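Local coordinates for protein thiol transferase (Phanerochaete chrysosporium, PDB 4F0B) that binds glutathione as a Ure2p-type glutathione transferase and probably catalyses thiol transfer reactions that use it, at residues A[79-84]-A[88-93]; A[9-14]-A[20-25]; A[127-132]-A[149-154]. All blocks are in the same frame, centred on the assembly; numbering follows the deposited sequence. Where two conformers were deposited one is given.

Contact 1 (A[79-84]-A[88-93]). With GDS (oxidized glutathione disulfide), chain C.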
loop_
_atom_site.group_PDB
_atom_site.type_symbol
_atom_site.label_atom_id
_atom_site.label_comp_id
_atom_site.label_asym_id
_atom_site.label_seq_id
_atom_site.Cartn_x
_atom_site.Cartn_y
_atom_site.Cartn_z
ATOM N N PHE A 79 18.297 5.270 -11.288
ATOM C CA PHE A 79 16.854 4.960 -11.400
ATOM C C PHE A 79 16.200 5.162 -10.044
ATOM O O PHE A 79 16.606 4.532 -9.067
ATOM C CB PHE A 79 16.663 3.492 -11.840
ATOM C CG PHE A 79 15.228 3.081 -11.938
ATOM C CD1 PHE A 79 14.438 3.526 -12.995
ATOM C CD2 PHE A 79 14.655 2.256 -10.969
ATOM C CE1 PHE A 79 13.103 3.170 -13.093
ATOM C CE2 PHE A 79 13.312 1.894 -11.056
ATOM C CZ PHE A 79 12.533 2.350 -12.140
ATOM N N PRO A 80 15.168 6.010 -9.958
ATOM C CA PRO A 80 14.574 6.304 -8.645
ATOM C C PRO A 80 13.452 5.337 -8.268
ATOM O O PRO A 80 12.682 4.884 -9.120
ATOM C CB PRO A 80 14.003 7.727 -8.835
ATOM C CG PRO A 80 13.587 7.760 -10.297
ATOM C CD PRO A 80 14.621 6.887 -11.025
ATOM N N VAL A 81 13.366 5.019 -6.978
ATOM C CA VAL A 81 12.244 4.225 -6.472
ATOM C C VAL A 81 11.774 4.853 -5.175
ATOM O O VAL A 81 12.572 5.063 -4.238
ATOM C CB VAL A 81 12.653 2.734 -6.192
ATOM C CG1 VAL A 81 11.405 1.928 -5.862
ATOM C CG2 VAL A 81 13.390 2.121 -7.393
ATOM N N PHE A 82 10.478 5.142 -5.100
ATOM C CA PHE A 82 9.888 5.639 -3.848
ATOM C C PHE A 82 8.797 4.666 -3.394
ATOM O O PHE A 82 8.411 3.751 -4.163
ATOM C CB PHE A 82 9.402 7.122 -3.954
ATOM C CG PHE A 82 8.168 7.324 -4.812
ATOM C CD1 PHE A 82 8.243 7.291 -6.192
ATOM C CD2 PHE A 82 6.941 7.609 -4.221
ATOM C CE1 PHE A 82 7.094 7.477 -6.983
ATOM C CE2 PHE A 82 5.791 7.804 -5.011
ATOM C CZ PHE A 82 5.877 7.741 -6.378
ATOM N N GLU A 83 8.357 4.856 -2.142
ATOM C CA GLU A 83 7.415 4.000 -1.375
ATOM C C GLU A 83 8.130 2.774 -0.811
ATOM O O GLU A 83 8.609 1.910 -1.566
ATOM C CB GLU A 83 6.195 3.557 -2.208
ATOM C CG GLU A 83 5.317 4.718 -2.664
ATOM C CD GLU A 83 4.531 5.364 -1.528
ATOM O OE1 GLU A 83 4.124 4.632 -0.586
ATOM O OE2 GLU A 83 4.335 6.593 -1.550
ATOM N N THR A 84 8.210 2.721 0.524
ATOM C CA THR A 84 8.876 1.610 1.235
ATOM C C THR A 84 8.724 0.257 0.534
ATOM O O THR A 84 9.734 -0.365 0.171
ATOM C CB THR A 84 8.315 1.432 2.681
ATOM O OG1 THR A 84 6.882 1.394 2.625
ATOM C CG2 THR A 84 8.797 2.555 3.582
ATOM N N LEU A 88 11.479 -2.209 -1.356
ATOM C CA LEU A 88 11.829 -3.577 -0.951
ATOM C C LEU A 88 11.710 -4.535 -2.134
ATOM O O LEU A 88 12.583 -5.374 -2.367
ATOM C CB LEU A 88 10.920 -4.024 0.207
ATOM C CG LEU A 88 11.090 -3.225 1.498
ATOM C CD1 LEU A 88 10.072 -3.693 2.548
ATOM C CD2 LEU A 88 12.469 -3.402 2.129
ATOM N N LEU A 89 10.608 -4.433 -2.868
ATOM C CA LEU A 89 10.402 -5.301 -4.040
ATOM C C LEU A 89 11.476 -5.081 -5.119
ATOM O O LEU A 89 11.980 -6.039 -5.690
ATOM C CB LEU A 89 9.002 -5.074 -4.620
ATOM C CG LEU A 89 7.909 -5.674 -3.715
ATOM C CD1 LEU A 89 6.596 -5.008 -4.053
ATOM C CD2 LEU A 89 7.798 -7.150 -3.977
ATOM N N TYR A 90 11.815 -3.826 -5.398
ATOM C CA TYR A 90 12.848 -3.528 -6.388
ATOM C C TYR A 90 14.204 -4.111 -5.998
ATOM O O TYR A 90 14.892 -4.727 -6.805
ATOM C CB TYR A 90 13.017 -2.014 -6.514
ATOM C CG TYR A 90 14.054 -1.632 -7.544
ATOM C CD1 TYR A 90 13.704 -1.499 -8.895
ATOM C CD2 TYR A 90 15.397 -1.438 -7.190
ATOM C CE1 TYR A 90 14.675 -1.173 -9.857
ATOM C CE2 TYR A 90 16.362 -1.116 -8.141
ATOM C CZ TYR A 90 16.000 -0.991 -9.475
ATOM O OH TYR A 90 16.968 -0.657 -10.424
ATOM N N LEU A 91 14.594 -3.876 -4.747
ATOM C CA LEU A 91 15.896 -4.353 -4.300
ATOM C C LEU A 91 15.928 -5.869 -4.304
ATOM O O LEU A 91 16.951 -6.474 -4.687
ATOM C CB LEU A 91 16.218 -3.807 -2.906
ATOM C CG LEU A 91 16.523 -2.304 -2.828
ATOM C CD1 LEU A 91 16.638 -1.871 -1.376
ATOM C CD2 LEU A 91 17.824 -1.980 -3.575
ATOM N N ALA A 92 14.834 -6.494 -3.893
ATOM C CA ALA A 92 14.779 -7.952 -3.970
ATOM C C ALA A 92 14.925 -8.441 -5.406
ATOM O O ALA A 92 15.702 -9.365 -5.668
ATOM C CB ALA A 92 13.495 -8.480 -3.334
ATOM N N GLN A 93 14.209 -7.827 -6.340
ATOM C CA GLN A 93 14.242 -8.306 -7.714
ATOM C C GLN A 93 15.643 -8.180 -8.313
ATOM O O GLN A 93 16.084 -9.043 -9.064
ATOM C CB GLN A 93 13.209 -7.550 -8.576
ATOM C CG GLN A 93 13.305 -7.896 -10.091
ATOM C CD GLN A 93 12.231 -7.200 -10.951
ATOM O OE1 GLN A 93 11.594 -6.252 -10.507
ATOM N NE2 GLN A 93 12.019 -7.696 -12.170
HETATM N N1 GDS C . 3.710 5.384 1.991
HETATM C CA1 GDS C . 5.076 5.959 2.202
HETATM C C1 GDS C . 6.088 4.782 2.232
HETATM O OE1 GDS C . 5.685 3.659 2.605
HETATM O OE2 GDS C . 7.253 5.022 1.861
HETATM C CB1 GDS C . 5.122 6.681 3.558
HETATM C CG1 GDS C . 6.465 7.396 3.789
HETATM C CD1 GDS C . 6.336 8.343 4.974
HETATM O O1 GDS C . 5.333 8.480 5.663
HETATM N N2 GDS C . 7.444 9.126 5.199
HETATM C CA2 GDS C . 7.525 10.092 6.302
HETATM C C2 GDS C . 7.961 11.433 5.758
HETATM O O2 GDS C . 8.870 11.531 4.893
HETATM C CB2 GDS C . 8.534 9.689 7.374
HETATM S SG2 GDS C . 8.277 8.060 8.080
HETATM N N3 GDS C . 7.315 12.487 6.293
HETATM C CA3 GDS C . 7.680 13.843 5.871
HETATM C C3 GDS C . 6.505 14.662 5.481
HETATM O OE3 GDS C . 6.756 15.814 5.073
HETATM O OE4 GDS C . 5.351 14.160 5.557
HETATM N N4 GDS C . 3.405 7.499 7.572
HETATM C CA4 GDS C . 2.186 6.797 7.206
HETATM C C4 GDS C . 2.425 5.517 6.338
HETATM O OE5 GDS C . 3.527 4.933 6.381
HETATM O OE6 GDS C . 1.456 5.160 5.645
HETATM C C5 GDS C . 3.472 8.141 8.741
HETATM O O5 GDS C . 2.514 8.163 9.549
HETATM C CA5 GDS C . 4.766 8.874 9.050
HETATM N N5 GDS C . 4.465 10.152 9.738
HETATM C CB5 GDS C . 5.610 7.911 9.915
HETATM S SG5 GDS C . 7.269 8.540 10.142
HETATM C CA6 GDS C . 3.122 13.804 8.108
HETATM C C6 GDS C . 1.726 13.750 8.759
HETATM O OE7 GDS C . 1.135 12.648 8.805
HETATM O OE8 GDS C . 1.243 14.842 9.153
HETATM N N6 GDS C . 3.192 15.020 7.301
HETATM C CB6 GDS C . 4.237 13.823 9.202
HETATM C CG6 GDS C . 4.399 12.534 10.061
HETATM C CD6 GDS C . 4.818 11.369 9.211
HETATM O O6 GDS C . 5.383 11.443 8.131
#
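The turn from the edge strand 79-82 into helix 84-95 belongs to the glutathione site of the thioredoxin-like domain; Phe-79 and Val-81 point their side chains at the helix, and Thr-84 meets it through its carbonyl. Val-81 sets CG2 over one face of the Tyr-90 ring, 4.0 Å from its centroid, a CH-pi contact displaced toward the rim. Phe-79 lies next to the same tyrosine with CE2 3.6 Å from Tyr-90 CE1; the two ring planes are 25° apart but slid past each other and hardly overlap. Tyr-90 reaches both because its CG stands anti to the backbone N (chi1 -179°). An alanine here is likely to open a gap between strand and helix beside Val-81 and Phe-79 and to deprive His-76 of its own chain, and Lys-110 of the second subunit, of the hydroxyl they share. Leu-88 N donates to Thr-84 O at 3.0 Å, an i to i+4 backbone bond. On the ligand side, Thr-84 grips one carboxylate of the disulfide twice: its N gives a nearly straight bond (169°) to OE2, and OG1 donates to OE1 at 2.6 Å. The ligand's N1 donates to Glu-83 OE1 at 2.7 Å, an oxygen also hydrogen-bonded to His-123 NE2. Strand 73-76 adds Ile-74 beside Val-81 and Tyr-90, helix 20-33 packs on Leu-88 through Leu-25, and helix 109-139 meets Leu-89.

Contact 2 (A[9-14]-A[20-25]); sequences VVHYTA and WVPAIL
His-11 projects its imidazole from strand 9-13 against the first turn of helix 20-33, where it overlaps the ring of Pro-22 and the methyl of Ala-23. NE2 does most of the touching on the proline, lying 3.5 Å from both CB and CG of Pro-22, and the two side chains cross at about a right angle. On the next residue His-11 CE1 comes to 3.7 Å from Ala-23 N and 3.9 Å from Ala-23 CB, so the outer part of the imidazole rests across the Pro-22 to Ala-23 step. The reach follows from chi1 of -174°, which extends CG anti to the backbone N. One face of the imidazole is covered from within its own strand by Thr-13 CB, 3.3 Å above the plane and toward the rim. Thr-13 turns its hydroxyl to Gly-19 O, tying the end of the strand to the loop that leads into the helix. The rest is looser: Ala-14 O and Trp-20 N stay 4.2 Å apart. Strand 9-13 and the helical segment 20-25 run roughly antiparallel, at 152°, their axes approaching to 9.0 Å, as expected for the first half of the beta-alpha-beta unit that opens a thioredoxin-like domain. Strand 38-42 completes that unit and pairs with His-11 through Glu-39 and Val-41. On the other side of 9-13, Ile-74 of strand 73-76 touches His-11, while Ile-87 of helix 84-95 packs on Pro-22.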
loop_
_atom_site.group_PDB
_atom_site.type_symbol
_atom_site.label_atom_id
_atom_site.label_comp_id
_atom_site.label_asym_id
_atom_site.label_seq_id
_atom_site.Cartn_x
_atom_site.Cartn_y
_atom_site.Cartn_z
ATOM N N VAL A 9 23.703 2.026 -4.811
ATOM C CA VAL A 9 22.399 2.420 -4.293
ATOM C C VAL A 9 22.620 3.620 -3.395
ATOM O O VAL A 9 23.572 3.638 -2.599
ATOM C CB VAL A 9 21.741 1.257 -3.503
ATOM C CG1 VAL A 9 20.488 1.734 -2.820
ATOM C CG2 VAL A 9 21.395 0.113 -4.459
ATOM N N VAL A 10 21.796 4.649 -3.553
ATOM C CA VAL A 10 21.746 5.755 -2.586
ATOM C C VAL A 10 20.395 5.683 -1.875
ATOM O O VAL A 10 19.356 5.572 -2.524
ATOM C CB VAL A 10 21.875 7.119 -3.278
ATOM C CG1 VAL A 10 21.886 8.251 -2.247
ATOM C CG2 VAL A 10 23.148 7.177 -4.163
ATOM N N HIS A 11 20.412 5.676 -0.538
ATOM C CA HIS A 11 19.197 5.577 0.266
ATOM C C HIS A 11 18.927 6.900 0.951
ATOM O O HIS A 11 19.728 7.307 1.811
ATOM C CB HIS A 11 19.397 4.500 1.339
ATOM C CG HIS A 11 18.156 4.210 2.144
ATOM N ND1 HIS A 11 18.228 3.801 3.455
ATOM C CD2 HIS A 11 16.829 4.273 1.844
ATOM C CE1 HIS A 11 17.004 3.587 3.923
ATOM N NE2 HIS A 11 16.135 3.883 2.971
ATOM N N TYR A 12 17.821 7.556 0.575
ATOM C CA TYR A 12 17.403 8.811 1.176
ATOM C C TYR A 12 16.423 8.464 2.282
ATOM O O TYR A 12 15.345 7.896 2.006
ATOM C CB TYR A 12 16.719 9.688 0.117
ATOM C CG TYR A 12 17.649 10.086 -1.004
ATOM C CD1 TYR A 12 18.416 11.256 -0.924
ATOM C CD2 TYR A 12 17.789 9.283 -2.148
ATOM C CE1 TYR A 12 19.290 11.629 -1.942
ATOM C CE2 TYR A 12 18.683 9.644 -3.173
ATOM C CZ TYR A 12 19.412 10.824 -3.056
ATOM O OH TYR A 12 20.288 11.221 -4.019
ATOM N N THR A 13 16.801 8.762 3.527
ATOM C CA THR A 13 16.043 8.201 4.631
ATOM C C THR A 13 16.085 9.065 5.885
ATOM O O THR A 13 16.693 10.141 5.908
ATOM C CB THR A 13 16.550 6.774 4.901
ATOM O OG1 THR A 13 15.557 6.093 5.668
ATOM C CG2 THR A 13 17.889 6.768 5.627
ATOM N N ALA A 14 15.420 8.560 6.935
ATOM C CA ALA A 14 15.419 9.166 8.268
ATOM C C ALA A 14 15.101 8.042 9.235
ATOM O O ALA A 14 14.554 7.011 8.823
ATOM C CB ALA A 14 14.371 10.299 8.363
ATOM N N TRP A 20 13.642 2.928 8.179
ATOM C CA TRP A 20 14.557 1.846 8.550
ATOM C C TRP A 20 14.497 0.701 7.561
ATOM O O TRP A 20 15.476 -0.029 7.416
ATOM C CB TRP A 20 14.176 1.261 9.915
ATOM C CG TRP A 20 14.393 2.208 11.061
ATOM C CD1 TRP A 20 15.459 3.042 11.259
ATOM C CD2 TRP A 20 13.522 2.391 12.192
ATOM N NE1 TRP A 20 15.287 3.761 12.436
ATOM C CE2 TRP A 20 14.109 3.359 13.023
ATOM C CE3 TRP A 20 12.289 1.821 12.571
ATOM C CZ2 TRP A 20 13.499 3.813 14.200
ATOM C CZ3 TRP A 20 11.670 2.272 13.750
ATOM C CH2 TRP A 20 12.283 3.252 14.551
ATOM N N VAL A 21 13.349 0.499 6.913
ATOM C CA VAL A 21 13.125 -0.809 6.306
ATOM C C VAL A 21 13.972 -1.110 5.051
ATOM O O VAL A 21 14.484 -2.236 4.923
ATOM C CB VAL A 21 11.632 -1.208 6.174
ATOM C CG1 VAL A 21 10.949 -1.118 7.517
ATOM C CG2 VAL A 21 10.878 -0.390 5.131
ATOM N N PRO A 22 14.189 -0.126 4.147
ATOM C CA PRO A 22 15.114 -0.480 3.054
ATOM C C PRO A 22 16.538 -0.704 3.535
ATOM O O PRO A 22 17.254 -1.507 2.926
ATOM C CB PRO A 22 15.035 0.728 2.101
ATOM C CG PRO A 22 13.682 1.421 2.452
ATOM C CD PRO A 22 13.617 1.234 3.968
ATOM N N ALA A 23 16.967 -0.010 4.589
ATOM C CA ALA A 23 18.328 -0.196 5.108
ATOM C C ALA A 23 18.477 -1.593 5.712
ATOM O O ALA A 23 19.510 -2.236 5.560
ATOM C CB ALA A 23 18.696 0.897 6.126
ATOM N N ILE A 24 17.437 -2.056 6.391
ATOM C CA ILE A 24 17.429 -3.427 6.887
ATOM C C ILE A 24 17.601 -4.423 5.731
ATOM O O ILE A 24 18.487 -5.276 5.796
ATOM C CB ILE A 24 16.158 -3.720 7.672
ATOM C CG1 ILE A 24 16.164 -2.943 8.995
ATOM C CG2 ILE A 24 16.029 -5.251 7.901
ATOM C CD1 ILE A 24 14.792 -2.969 9.734
ATOM N N LEU A 25 16.812 -4.287 4.667
ATOM C CA LEU A 25 17.000 -5.191 3.552
ATOM C C LEU A 25 18.398 -5.078 2.929
ATOM O O LEU A 25 19.013 -6.097 2.635
ATOM C CB LEU A 25 15.916 -4.975 2.505
ATOM C CG LEU A 25 16.059 -5.903 1.289
ATOM C CD1 LEU A 25 15.989 -7.378 1.641
ATOM C CD2 LEU A 25 14.983 -5.529 0.285
#

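Contact 3 (A[127-132]-A[149-154]); sequences GPMQGQ and NRYLNE. With GDS (oxidized glutathione disulfide), chain C.
This is a buried helix-helix packing in the all-helical C-terminal domain, where helix 109-139 meets helix 145-166 through Met-129, Gln-132, Tyr-151 and Glu-154. The segment axes approach to 8.3 Å and run at 140° to each other. Tyr-151 is the centre of the contact. Gln-132 CB sits over one ring face, 3.6 Å from the centroid, in a CH-pi contact; Arg-150 CG covers the opposite face, so the ring is sandwiched between a residue of each helix. At the ring edge, Met-129 SD lies 3.7 Å from Tyr-151 CE1 and in the ring plane, a Met-aromatic contact made possible by bends at chi2 and chi3 of the methionine. About one turn further along helix 145-166, Glu-154 CG packs on Met-129 CG at 3.6 Å. Gln-132 then folds back on its own helix, bent at chi2 (-34°), and NE2 donates to a lone pair of Pro-128 O at 3.0 Å; that oxygen also accepts the backbone N-H of Gln-132. Gln-132 OE1 is hydrogen-bonded to Tyr-151 OH and Arg-150 NH2 of the second subunit. The far side of helix 109-139 lines the ligand: Gly-131 CA is 3.2 Å from O5 of the disulfide, where a side chain would clash. Within the chain, Leu-158 of helix 145-166 flanks Met-129, and Gln-130 reaches across to Ala-190 and Thr-193 of helix 190-193.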
loop_
_atom_site.group_PDB
_atom_site.type_symbol
_atom_site.label_atom_id
_atom_site.label_comp_id
_atom_site.label_asym_id
_atom_site.label_seq_id
_atom_site.Cartn_x
_atom_site.Cartn_y
_atom_site.Cartn_z
ATOM N N GLY A 127 0.811 0.750 8.410
ATOM C CA GLY A 127 1.568 1.987 8.344
ATOM C C GLY A 127 0.672 3.220 8.439
ATOM O O GLY A 127 0.886 4.107 9.289
ATOM N N PRO A 128 -0.374 3.305 7.610
ATOM C CA PRO A 128 -1.239 4.499 7.673
ATOM C C PRO A 128 -1.917 4.613 9.048
ATOM O O PRO A 128 -1.952 5.716 9.624
ATOM C CB PRO A 128 -2.268 4.239 6.575
ATOM C CG PRO A 128 -1.454 3.449 5.520
ATOM C CD PRO A 128 -0.577 2.537 6.367
ATOM N N MET A 129 -2.491 3.526 9.569
ATOM C CA MET A 129 -3.305 3.649 10.785
ATOM C C MET A 129 -2.466 3.807 12.049
ATOM O O MET A 129 -2.785 4.647 12.906
ATOM C CB MET A 129 -4.235 2.458 10.916
ATOM C CG MET A 129 -5.237 2.358 9.787
ATOM S SD MET A 129 -6.411 3.748 9.688
ATOM C CE MET A 129 -5.710 4.746 8.391
ATOM N N GLN A 130 -1.336 3.083 12.122
ATOM C CA GLN A 130 -0.453 3.267 13.261
ATOM C C GLN A 130 0.225 4.648 13.169
ATOM O O GLN A 130 0.439 5.304 14.198
ATOM C CB GLN A 130 0.563 2.132 13.335
ATOM C CG GLN A 130 1.308 2.098 14.696
ATOM C CD GLN A 130 2.344 1.018 14.748
ATOM O OE1 GLN A 130 2.270 0.047 13.992
ATOM N NE2 GLN A 130 3.315 1.175 15.620
ATOM N N GLY A 131 0.423 5.140 11.940
ATOM C CA GLY A 131 0.963 6.480 11.759
ATOM C C GLY A 131 -0.020 7.535 12.261
ATOM O O GLY A 131 0.395 8.560 12.827
ATOM N N GLN A 132 -1.329 7.287 12.091
ATOM C CA GLN A 132 -2.329 8.244 12.592
ATOM C C GLN A 132 -2.385 8.145 14.102
ATOM O O GLN A 132 -2.566 9.166 14.774
ATOM C CB GLN A 132 -3.716 7.995 11.998
ATOM C CG GLN A 132 -3.786 8.091 10.449
ATOM C CD GLN A 132 -2.848 9.122 9.861
ATOM O OE1 GLN A 132 -3.049 10.339 10.004
ATOM N NE2 GLN A 132 -1.808 8.641 9.202
ATOM N N ASN A 149 -8.305 7.292 20.325
ATOM C CA ASN A 149 -8.918 5.982 20.498
ATOM C C ASN A 149 -9.219 5.309 19.161
ATOM O O ASN A 149 -9.014 4.101 18.998
ATOM C CB ASN A 149 -10.185 6.103 21.346
ATOM C CG ASN A 149 -9.874 6.467 22.771
ATOM O OD1 ASN A 149 -8.778 6.207 23.254
ATOM N ND2 ASN A 149 -10.836 7.072 23.456
ATOM N N ARG A 150 -9.716 6.067 18.192
ATOM C CA ARG A 150 -10.017 5.448 16.894
ATOM C C ARG A 150 -8.788 4.744 16.328
ATOM O O ARG A 150 -8.843 3.585 15.884
ATOM C CB ARG A 150 -10.510 6.494 15.882
ATOM C CG ARG A 150 -10.443 6.000 14.449
ATOM C CD ARG A 150 -11.277 6.919 13.519
ATOM N NE ARG A 150 -11.080 6.601 12.110
ATOM C CZ ARG A 150 -11.669 5.594 11.459
ATOM N NH1 ARG A 150 -12.540 4.778 12.079
ATOM N NH2 ARG A 150 -11.333 5.382 10.190
ATOM N N TYR A 151 -7.660 5.457 16.316
ATOM C CA TYR A 151 -6.474 4.887 15.661
ATOM C C TYR A 151 -5.729 3.904 16.532
ATOM O O TYR A 151 -5.152 2.971 15.975
ATOM C CB TYR A 151 -5.565 5.993 15.050
ATOM C CG TYR A 151 -6.317 6.718 13.965
ATOM C CD1 TYR A 151 -6.617 6.052 12.776
ATOM C CD2 TYR A 151 -6.799 8.013 14.160
ATOM C CE1 TYR A 151 -7.392 6.659 11.787
ATOM C CE2 TYR A 151 -7.559 8.648 13.183
ATOM C CZ TYR A 151 -7.865 7.967 12.008
ATOM O OH TYR A 151 -8.637 8.570 11.036
ATOM N N LEU A 152 -5.780 4.024 17.856
ATOM C CA LEU A 152 -5.272 2.939 18.696
ATOM C C LEU A 152 -6.123 1.677 18.508
ATOM O O LEU A 152 -5.558 0.578 18.335
ATOM C CB LEU A 152 -5.203 3.366 20.155
ATOM C CG LEU A 152 -4.053 4.286 20.544
ATOM C CD1 LEU A 152 -4.204 4.691 22.014
ATOM C CD2 LEU A 152 -2.695 3.624 20.320
ATOM N N ASN A 153 -7.441 1.821 18.466
ATOM C CA ASN A 153 -8.290 0.659 18.282
ATOM C C ASN A 153 -8.105 0.027 16.922
ATOM O O ASN A 153 -8.083 -1.205 16.808
ATOM C CB ASN A 153 -9.751 1.012 18.523
ATOM C CG ASN A 153 -10.044 1.182 20.002
ATOM O OD1 ASN A 153 -9.294 0.705 20.865
ATOM N ND2 ASN A 153 -11.122 1.889 20.303
ATOM N N GLU A 154 -7.978 0.840 15.868
ATOM C CA GLU A 154 -7.751 0.269 14.551
ATOM C C GLU A 154 -6.381 -0.411 14.479
ATOM O O GLU A 154 -6.250 -1.488 13.864
ATOM C CB GLU A 154 -7.889 1.353 13.464
ATOM C CG GLU A 154 -7.594 0.854 12.070
ATOM C CD GLU A 154 -8.506 -0.254 11.565
ATOM O OE1 GLU A 154 -9.563 -0.542 12.178
ATOM O OE2 GLU A 154 -8.094 -0.847 10.548
HETATM N N1 GDS C . 3.710 5.384 1.991
HETATM C CA1 GDS C . 5.076 5.959 2.202
HETATM C C1 GDS C . 6.088 4.782 2.232
HETATM O OE1 GDS C . 5.685 3.659 2.605
HETATM O OE2 GDS C . 7.253 5.022 1.861
HETATM C CB1 GDS C . 5.122 6.681 3.558
HETATM C CG1 GDS C . 6.465 7.396 3.789
HETATM C CD1 GDS C . 6.336 8.343 4.974
HETATM O O1 GDS C . 5.333 8.480 5.663
HETATM N N2 GDS C . 7.444 9.126 5.199
HETATM C CA2 GDS C . 7.525 10.092 6.302
HETATM C C2 GDS C . 7.961 11.433 5.758
HETATM O O2 GDS C . 8.870 11.531 4.893
HETATM C CB2 GDS C . 8.534 9.689 7.374
HETATM S SG2 GDS C . 8.277 8.060 8.080
HETATM N N3 GDS C . 7.315 12.487 6.293
HETATM C CA3 GDS C . 7.680 13.843 5.871
HETATM C C3 GDS C . 6.505 14.662 5.481
HETATM O OE3 GDS C . 6.756 15.814 5.073
HETATM O OE4 GDS C . 5.351 14.160 5.557
HETATM N N4 GDS C . 3.405 7.499 7.572
HETATM C CA4 GDS C . 2.186 6.797 7.206
HETATM C C4 GDS C . 2.425 5.517 6.338
HETATM O OE5 GDS C . 3.527 4.933 6.381
HETATM O OE6 GDS C . 1.456 5.160 5.645
HETATM C C5 GDS C . 3.472 8.141 8.741
HETATM O O5 GDS C . 2.514 8.163 9.549
HETATM C CA5 GDS C . 4.766 8.874 9.050
HETATM N N5 GDS C . 4.465 10.152 9.738
HETATM C CB5 GDS C . 5.610 7.911 9.915
HETATM S SG5 GDS C . 7.269 8.540 10.142
HETATM C CA6 GDS C . 3.122 13.804 8.108
HETATM C C6 GDS C . 1.726 13.750 8.759
HETATM O OE7 GDS C . 1.135 12.648 8.805
HETATM O OE8 GDS C . 1.243 14.842 9.153
HETATM N N6 GDS C . 3.192 15.020 7.301
HETATM C CB6 GDS C . 4.237 13.823 9.202
HETATM C CG6 GDS C . 4.399 12.534 10.061
HETATM C CD6 GDS C . 4.818 11.369 9.211
HETATM O O6 GDS C . 5.383 11.443 8.131
#

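In the fold
All three contacts are buried, but they divide between the two domains. Contacts 1 and 2 belong to the thioredoxin-like domain, reach the same sheet and touch directly, with Thr-84 CG2 3.9 Å from Val-21 CG2; each lays a helix against a strand. Contact 3 joins two helices of the C-terminal domain, its centre about 26 Å from that of contact 1. Contact 2 is mostly plain packing around a histidine and meets no other chain. Contacts 1 and 3 combine aromatic packing with polar groups, and both reach the oxidized glutathione and the second subunit: contact 1 supplies bonding groups, whereas contact 3 offers a close-fitting helix surface of Gly-127, Pro-128 and Gly-131.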